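Local coordinates for cell wall surface anchor family protein (Streptococcus agalactiae serogroup V, PDB 3PF2) that forms the shaft of the type 1 pilus of group B Streptococcus as its major, calcium-binding backbone pilin, the chain being a C-terminal fragment, at residues Tyr255-Asn260 with Thr264-Lys269. Sequence-based numbering, arbitrary orientation.
Sequences YAVDAN and TAVTYK
Val266 reaches Tyr255 with CG2, the methyl that lies anti to its own carbonyl carbon; CG1 is anti to the backbone N (chi1 168°). Val266 CG2 comes within 3.6 Å of Tyr255 CA, against the backbone rather than the ring. It also lies 4.0 Å from Ala256 N. Val257 adds a looser touch from the same loop. Its CG2 is likewise anti to its carbonyl carbon and lies 4.2 Å from Val266 CG2, where the two side chains meet at a slant.

One hydrogen bond joins the segments, from Ala256 N to Thr264 O (2.9 Å). It is bent, with an N-H...O angle of 135°, and the donor is tilted 25° from the carbonyl plane. The methyl of Ala256 lies near the same carbonyl, with Ala256 CB 3.9 Å from Thr264 O.

The contact lies in the prealbumin-like domain, between the loop after strand 247-253 and the start of strand 266-274. The chain doubles back here before it enters the second strand, with Tyr255 opposite Val266 and Ala256 opposite Thr264. Inside the loop, Ala259 N bonds to Ala256 O at 3.2 Å and closes a beta turn over Ala256 to Ala259.

The buried ring of Tyr255 meets that of His180, whose NE2 is also hydrogen-bonded to Ala256 O, and the OH of Tyr255 is hydrogen-bonded to Ala261 O in the short link between the segments. The OH of Tyr268 bonds to Ala254 O, just before the loop segment. The loop is also tied to the N-terminal part of the chain: Asp258 forms a salt bridge with Lys14, and Val257 shares a backbone hydrogen bond with Gly22.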
loop_
_atom_site.group_PDB
_atom_site.type_symbol
_atom_site.label_atom_id
_atom_site.label_comp_id
_atom_site.label_asym_id
_atom_site.label_seq_id
_atom_site.Cartn_x
_atom_site.Cartn_y
_atom_site.Cartn_z
ATOM N N TYR A 255 7.260 1.276 7.510
ATOM C CA TYR A 255 8.300 2.248 7.869
ATOM C C TYR A 255 8.050 3.419 6.920
ATOM O O TYR A 255 7.272 3.281 5.960
ATOM C CB TYR A 255 9.722 1.658 7.704
ATOM C CG TYR A 255 10.139 1.569 6.253
ATOM C CD1 TYR A 255 10.994 2.525 5.692
ATOM C CD2 TYR A 255 9.612 0.578 5.425
ATOM C CE1 TYR A 255 11.331 2.484 4.339
ATOM C CE2 TYR A 255 9.949 0.515 4.076
ATOM C CZ TYR A 255 10.808 1.478 3.542
ATOM O OH TYR A 255 11.122 1.406 2.210
ATOM N N ALA A 256 8.687 4.559 7.168
ATOM C CA ALA A 256 8.497 5.743 6.316
ATOM C C ALA A 256 7.002 5.986 6.041
ATOM O O ALA A 256 6.562 6.111 4.892
ATOM C CB ALA A 256 9.305 5.601 5.009
ATOM N N VAL A 257 6.231 6.039 7.127
ATOM C CA VAL A 257 4.782 6.089 7.095
ATOM C C VAL A 257 4.245 7.229 6.209
ATOM O O VAL A 257 3.322 7.014 5.401
ATOM C CB VAL A 257 4.221 6.189 8.546
ATOM C CG1 VAL A 257 2.727 6.470 8.564
ATOM C CG2 VAL A 257 4.537 4.878 9.308
ATOM N N ASP A 258 4.835 8.421 6.361
ATOM C CA ASP A 258 4.475 9.594 5.562
ATOM C C ASP A 258 5.687 10.143 4.800
ATOM O O ASP A 258 5.987 11.347 4.842
ATOM C CB ASP A 258 3.883 10.670 6.476
ATOM C CG ASP A 258 2.533 10.288 7.007
ATOM O OD1 ASP A 258 1.660 9.954 6.177
ATOM O OD2 ASP A 258 2.337 10.306 8.246
ATOM N N ALA A 259 6.382 9.256 4.104
ATOM C CA ALA A 259 7.585 9.627 3.373
ATOM C C ALA A 259 7.790 8.634 2.240
ATOM O O ALA A 259 7.038 7.656 2.113
ATOM C CB ALA A 259 8.806 9.649 4.315
ATOM N N ASN A 260 8.792 8.894 1.404
ATOM C CA ASN A 260 9.076 7.976 0.297
ATOM C C ASN A 260 9.784 6.716 0.784
ATOM O O ASN A 260 9.995 6.553 1.993
ATOM C CB ASN A 260 9.816 8.681 -0.852
ATOM C CG ASN A 260 11.229 9.088 -0.496
ATOM O OD1 ASN A 260 11.844 8.566 0.434
ATOM N ND2 ASN A 260 11.768 10.025 -1.269
ATOM N N THR A 264 12.068 7.937 6.727
ATOM C CA THR A 264 12.487 7.658 8.113
ATOM C C THR A 264 12.058 6.283 8.633
ATOM O O THR A 264 10.897 5.878 8.512
ATOM C CB THR A 264 12.068 8.756 9.109
ATOM O OG1 THR A 264 12.489 10.035 8.605
ATOM C CG2 THR A 264 12.765 8.529 10.452
ATOM N N ALA A 265 13.032 5.602 9.222
ATOM C CA ALA A 265 12.823 4.299 9.839
ATOM C C ALA A 265 11.826 4.378 10.996
ATOM O O ALA A 265 11.635 5.446 11.606
ATOM C CB ALA A 265 14.144 3.728 10.302
ATOM N N VAL A 266 11.180 3.246 11.281
ATOM C CA VAL A 266 10.230 3.135 12.385
ATOM C C VAL A 266 10.752 2.132 13.403
ATOM O O VAL A 266 11.236 1.066 13.031
ATOM C CB VAL A 266 8.831 2.698 11.874
ATOM C CG1 VAL A 266 7.888 2.294 13.025
ATOM C CG2 VAL A 266 8.190 3.823 11.077
ATOM N N THR A 267 10.630 2.492 14.680
ATOM C CA THR A 267 11.055 1.630 15.778
ATOM C C THR A 267 9.952 0.661 16.181
ATOM O O THR A 267 8.785 1.035 16.303
ATOM C CB THR A 267 11.467 2.472 17.011
ATOM O OG1 THR A 267 12.583 3.282 16.655
ATOM C CG2 THR A 267 11.855 1.566 18.203
ATOM N N TYR A 268 10.342 -0.594 16.385
ATOM C CA TYR A 268 9.463 -1.594 16.987
ATOM C C TYR A 268 10.231 -2.223 18.146
ATOM O O TYR A 268 11.400 -1.932 18.351
ATOM C CB TYR A 268 9.078 -2.670 15.969
ATOM C CG TYR A 268 8.249 -2.151 14.817
ATOM C CD1 TYR A 268 6.862 -2.131 14.890
ATOM C CD2 TYR A 268 8.865 -1.658 13.655
ATOM C CE1 TYR A 268 6.095 -1.646 13.828
ATOM C CE2 TYR A 268 8.097 -1.169 12.588
ATOM C CZ TYR A 268 6.720 -1.167 12.693
ATOM O OH TYR A 268 5.928 -0.692 11.666
ATOM N N LYS A 269 9.557 -3.053 18.922
ATOM C CA LYS A 269 10.197 -3.664 20.090
ATOM C C LYS A 269 9.957 -5.155 20.132
ATOM O O LYS A 269 8.936 -5.644 19.647
ATOM C CB LYS A 269 9.652 -3.034 21.370
ATOM C CG LYS A 269 9.971 -1.578 21.499
ATOM C CD LYS A 269 9.477 -1.014 22.818
ATOM C CE LYS A 269 9.785 0.480 22.857
ATOM N NZ LYS A 269 9.095 1.143 24.011
#